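Local coordinates for possible phosphoglycerate mutase GPM2 (Mycobacterium tuberculosis, PDB 2A6P), which removes phosphate from a broad range of phosphate monoesters, including fructose 1,6-bisphosphate in gluconeogenesis, and has negligible phosphoglycerate mutase activity, at residues A[149-153]-A[154-158]; A[174-177]-A[178-182]. All coordinates share one frame; numbering follows the deposited sequence.

Interaction 1 (A[149-153]-A[154-158]); sequences FVSHG and HFSRA. With GOL (glycerol), chain D.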
loop_
_atom_site.group_PDB
_atom_site.type_symbol
_atom_site.label_atom_id
_atom_site.label_comp_id
_atom_site.label_asym_id
_atom_site.label_seq_id
_atom_site.Cartn_x
_atom_site.Cartn_y
_atom_site.Cartn_z
ATOM N N PHE A 149 3.244 -2.373 15.583
ATOM C CA PHE A 149 3.906 -1.137 15.971
ATOM C C PHE A 149 2.864 -0.039 16.020
ATOM O O PHE A 149 2.135 0.160 15.040
ATOM C CB PHE A 149 4.955 -0.695 14.932
ATOM C CG PHE A 149 6.225 -1.514 14.907
ATOM C CD1 PHE A 149 6.526 -2.433 15.911
ATOM C CD2 PHE A 149 7.155 -1.315 13.885
ATOM C CE1 PHE A 149 7.745 -3.143 15.898
ATOM C CE2 PHE A 149 8.368 -2.013 13.861
ATOM C CZ PHE A 149 8.665 -2.931 14.871
ATOM N N VAL A 150 2.778 0.673 17.141
ATOM C CA VAL A 150 1.859 1.812 17.235
ATOM C C VAL A 150 2.856 2.971 17.189
ATOM O O VAL A 150 3.597 3.196 18.148
ATOM C CB VAL A 150 1.092 1.813 18.550
ATOM C CG1 VAL A 150 0.168 3.050 18.623
ATOM C CG2 VAL A 150 0.305 0.511 18.668
ATOM N N SER A 151 2.879 3.690 16.067
ATOM C CA SER A 151 3.869 4.743 15.868
ATOM C C SER A 151 3.357 6.006 15.156
ATOM O O SER A 151 2.199 6.394 15.333
ATOM C CB SER A 151 5.061 4.108 15.115
ATOM O OG SER A 151 6.117 5.011 14.840
ATOM N N HIS A 152 4.223 6.642 14.362
ATOM C CA HIS A 152 3.867 7.869 13.650
ATOM C C HIS A 152 3.918 7.794 12.117
ATOM O O HIS A 152 4.398 6.815 11.544
ATOM C CB HIS A 152 4.752 9.020 14.142
ATOM C CG HIS A 152 4.704 9.219 15.624
ATOM N ND1 HIS A 152 5.383 8.402 16.504
ATOM C CD2 HIS A 152 4.036 10.118 16.384
ATOM C CE1 HIS A 152 5.138 8.793 17.743
ATOM N NE2 HIS A 152 4.323 9.831 17.698
ATOM N N GLY A 153 3.427 8.853 11.470
ATOM C CA GLY A 153 3.361 8.906 10.019
ATOM C C GLY A 153 4.640 8.627 9.268
ATOM O O GLY A 153 4.745 7.624 8.540
ATOM N N HIS A 154 5.621 9.510 9.436
ATOM C CA HIS A 154 6.886 9.344 8.740
ATOM C C HIS A 154 7.664 8.114 9.180
ATOM O O HIS A 154 8.134 7.358 8.326
ATOM C CB HIS A 154 7.726 10.621 8.863
ATOM C CG HIS A 154 7.161 11.781 8.093
ATOM N ND1 HIS A 154 7.464 13.095 8.385
ATOM C CD2 HIS A 154 6.310 11.819 7.040
ATOM C CE1 HIS A 154 6.822 13.889 7.547
ATOM N NE2 HIS A 154 6.116 13.139 6.722
ATOM N N PHE A 155 7.780 7.875 10.483
ATOM C CA PHE A 155 8.527 6.697 10.912
ATOM C C PHE A 155 7.889 5.388 10.440
ATOM O O PHE A 155 8.590 4.484 10.006
ATOM C CB PHE A 155 8.721 6.647 12.430
ATOM C CG PHE A 155 9.681 5.559 12.863
ATOM C CD1 PHE A 155 11.029 5.630 12.516
ATOM C CD2 PHE A 155 9.223 4.415 13.527
ATOM C CE1 PHE A 155 11.909 4.570 12.820
ATOM C CE2 PHE A 155 10.099 3.352 13.834
ATOM C CZ PHE A 155 11.436 3.431 13.479
ATOM N N SER A 156 6.564 5.279 10.527
ATOM C CA SER A 156 5.886 4.067 10.060
ATOM C C SER A 156 6.229 3.845 8.583
ATOM O O SER A 156 6.495 2.726 8.156
ATOM C CB SER A 156 4.369 4.193 10.227
ATOM O OG SER A 156 3.992 4.201 11.597
ATOM N N ARG A 157 6.207 4.917 7.801
ATOM C CA ARG A 157 6.540 4.832 6.388
ATOM C C ARG A 157 7.988 4.412 6.221
ATOM O O ARG A 157 8.336 3.730 5.256
ATOM C CB ARG A 157 6.399 6.180 5.707
ATOM C CG ARG A 157 5.020 6.757 5.590
ATOM C CD ARG A 157 5.184 7.907 4.618
ATOM N NE ARG A 157 4.222 8.964 4.804
ATOM C CZ ARG A 157 4.155 10.031 4.022
ATOM N NH1 ARG A 157 4.999 10.153 3.003
ATOM N NH2 ARG A 157 3.259 10.971 4.275
ATOM N N ALA A 158 8.831 4.864 7.147
ATOM C CA ALA A 158 10.249 4.539 7.120
ATOM C C ALA A 158 10.376 3.040 7.304
ATOM O O ALA A 158 11.112 2.372 6.574
ATOM C CB ALA A 158 10.986 5.265 8.249
HETATM C C1 GOL D . 2.261 11.817 12.323
HETATM O O1 GOL D . 2.575 10.569 12.937
HETATM C C2 GOL D . 3.475 12.526 11.686
HETATM O O2 GOL D . 3.961 11.718 10.621
HETATM C C3 GOL D . 3.050 13.878 11.099
HETATM O O3 GOL D . 4.177 14.535 10.524
#

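Interaction 2 (A[174-177]-A[178-182]); sequences FAMP and TASIG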
loop_
_atom_site.group_PDB
_atom_site.type_symbol
_atom_site.label_atom_id
_atom_site.label_comp_id
_atom_site.label_asym_id
_atom_site.label_seq_id
_atom_site.Cartn_x
_atom_site.Cartn_y
_atom_site.Cartn_z
ATOM N N PHE A 174 4.603 6.463 -0.094
ATOM C CA PHE A 174 3.591 5.741 0.663
ATOM C C PHE A 174 2.846 6.628 1.649
ATOM O O PHE A 174 3.468 7.278 2.486
ATOM C CB PHE A 174 4.230 4.588 1.442
ATOM C CG PHE A 174 5.131 3.717 0.614
ATOM C CD1 PHE A 174 6.522 3.811 0.735
ATOM C CD2 PHE A 174 4.597 2.819 -0.300
ATOM C CE1 PHE A 174 7.373 3.023 -0.043
ATOM C CE2 PHE A 174 5.436 2.019 -1.092
ATOM C CZ PHE A 174 6.834 2.123 -0.963
ATOM N N ALA A 175 1.520 6.642 1.563
ATOM C CA ALA A 175 0.715 7.448 2.481
ATOM C C ALA A 175 0.570 6.697 3.804
ATOM O O ALA A 175 0.803 5.485 3.871
ATOM C CB ALA A 175 -0.656 7.719 1.888
ATOM N N MET A 176 0.179 7.421 4.847
ATOM C CA MET A 176 -0.014 6.854 6.175
ATOM C C MET A 176 -0.829 7.872 6.948
ATOM O O MET A 176 -0.279 8.633 7.744
ATOM C CB MET A 176 1.332 6.648 6.882
ATOM C CG MET A 176 1.293 5.744 8.132
ATOM S SD MET A 176 1.290 3.927 7.788
ATOM C CE MET A 176 0.474 3.313 9.261
ATOM N N PRO A 177 -2.155 7.922 6.706
ATOM C CA PRO A 177 -3.010 8.886 7.419
ATOM C C PRO A 177 -3.224 8.519 8.884
ATOM O O PRO A 177 -2.884 7.410 9.311
ATOM C CB PRO A 177 -4.310 8.889 6.595
ATOM C CG PRO A 177 -4.345 7.506 5.989
ATOM C CD PRO A 177 -2.891 7.238 5.624
ATOM N N THR A 178 -3.773 9.458 9.653
ATOM C CA THR A 178 -4.006 9.240 11.080
ATOM C C THR A 178 -4.948 8.076 11.322
ATOM O O THR A 178 -5.986 7.955 10.682
ATOM C CB THR A 178 -4.605 10.485 11.752
ATOM O OG1 THR A 178 -5.860 10.796 11.142
ATOM C CG2 THR A 178 -3.668 11.673 11.615
ATOM N N ALA A 179 -4.578 7.227 12.270
ATOM C CA ALA A 179 -5.371 6.053 12.624
ATOM C C ALA A 179 -5.465 5.044 11.491
ATOM O O ALA A 179 -6.422 4.274 11.429
ATOM C CB ALA A 179 -6.776 6.475 13.066
ATOM N N SER A 180 -4.480 5.043 10.596
ATOM C CA SER A 180 -4.472 4.091 9.488
ATOM C C SER A 180 -3.524 2.918 9.780
ATOM O O SER A 180 -2.579 3.036 10.572
ATOM C CB SER A 180 -4.056 4.787 8.192
ATOM O OG SER A 180 -2.692 5.161 8.219
ATOM N N ILE A 181 -3.785 1.794 9.125
ATOM C CA ILE A 181 -3.005 0.574 9.294
ATOM C C ILE A 181 -2.309 0.121 8.001
ATOM O O ILE A 181 -2.897 0.149 6.918
ATOM C CB ILE A 181 -3.922 -0.588 9.796
ATOM C CG1 ILE A 181 -4.546 -0.222 11.154
ATOM C CG2 ILE A 181 -3.137 -1.901 9.878
ATOM C CD1 ILE A 181 -5.618 -1.203 11.609
ATOM N N GLY A 182 -1.042 -0.268 8.136
ATOM C CA GLY A 182 -0.274 -0.784 7.014
ATOM C C GLY A 182 0.139 -2.181 7.456
ATOM O O GLY A 182 0.371 -2.375 8.653
HETATM O O HOH W 1 -1.177 3.665 5.720
#

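Interaction 1 (A[149-153]-A[154-158])
S156 folds back from the first turn of helix 153-163 onto the main chain of H152, the N-cap residue. Its OG lies beside its own backbone N (chi1 -68°), and this lets both atoms reach one acceptor. S156 OG donates to H152 O at 2.6 Å, and S156 N donates to the same H152 O at 2.8 Å. The two donors come from opposite faces of the carbonyl plane. S151, the last residue of strand 147-151, meets the F155 ring at its edge. S151 OG lies near the ring plane, 3.4 Å from F155 CD2, and is hydrogen-bonded to the backbone O of L88. The R157 side chain passes G153 O with its CG and extends to a guanidinium that forms a salt bridge with E187 of the second subunit. H154 CD2 sits over the centre of that guanidinium, 4.0 Å above its plane. The H152 ring turns away from the helix, toward H18 and E90. Glycerol lies at the helix start, where H154 N donates to glycerol O2 at 3.0 Å. This strand-to-helix turn carries H152, by similarity the transition-state stabiliser of histidine phosphatases. The added OG bond gives H152 O a second donor and holds the turn next to this histidine. The backbone N-H groups of H154 and F155 hold the E90 carboxylate beside H152, and E90 is also hydrogen-bonded to the glycerol.

Interaction 2 (A[174-177]-A[178-182])
S180 reaches back across a type II beta turn, P177 to S180, to the carbonyl of P177. Two hydrogen bonds join them. The stronger is from the side chain, with S180 OG donating to P177 O at 2.5 Å. It meets the carbonyl at a C=O...OG angle of 132°, with OG tilted 21° from the carbonyl plane. The main-chain bond that closes the turn, S180 N to P177 O at 3.1 Å, is weak. With chi1 at 69°, S180 OG sits between its own backbone N and carbonyl carbon, and from there it can turn to P177 O. A water extends the polar link. It donates to A175 O and to S180 OG, both at 3.3 Å. On the approach to the turn, M176 O accepts a hydrogen bond from R17.

The other contacts are van der Waals packing. The proline ring lies against the same serine. P177 CG is 3.5 Å from S180 CB, and P177 CD is close to S180 OG. M176 comes in from beside the turn. Its chain bends at its second torsion, which brings the methyl end to the backbone of S180 and G182. There M176 CE is 3.3 Å from S180 O.

The turn leads the chain into strand 180-187, which runs antiparallel to strand 13-17. T178, at the corner, has its side chain about 5 Å from that of H18, the inferred phosphohistidine residue, and about 5 Å from a bound sulfate. The short bond from S180 OG to P177 O thus reinforces a turn whose main-chain bond is weak, beside the catalytic pocket. The water link onward to A175 O is long and adds less.

Overall arrangement
Interaction 1 comes first along the chain, and interaction 2 opens after helix 153-163 has ended. Their centres are about 8 Å apart. Both reach the same mixed sheet, where strand 13-17 lies between strands 147-151 and 180-187. The two also touch directly: S156 CB packs on M176 SD at 3.9 Å, and R157 CG on M176 CB at 3.9 Å. Both belong to the histidine phosphatase fold. H18 follows strand 13-17, so 149-158 and 174-182 approach the catalytic centre from strands on its two sides. Both also reach the second subunit, through R157 in interaction 1 and through F174 and A175 in interaction 2. Catalytic pocket and dimer contact are thus close neighbours here.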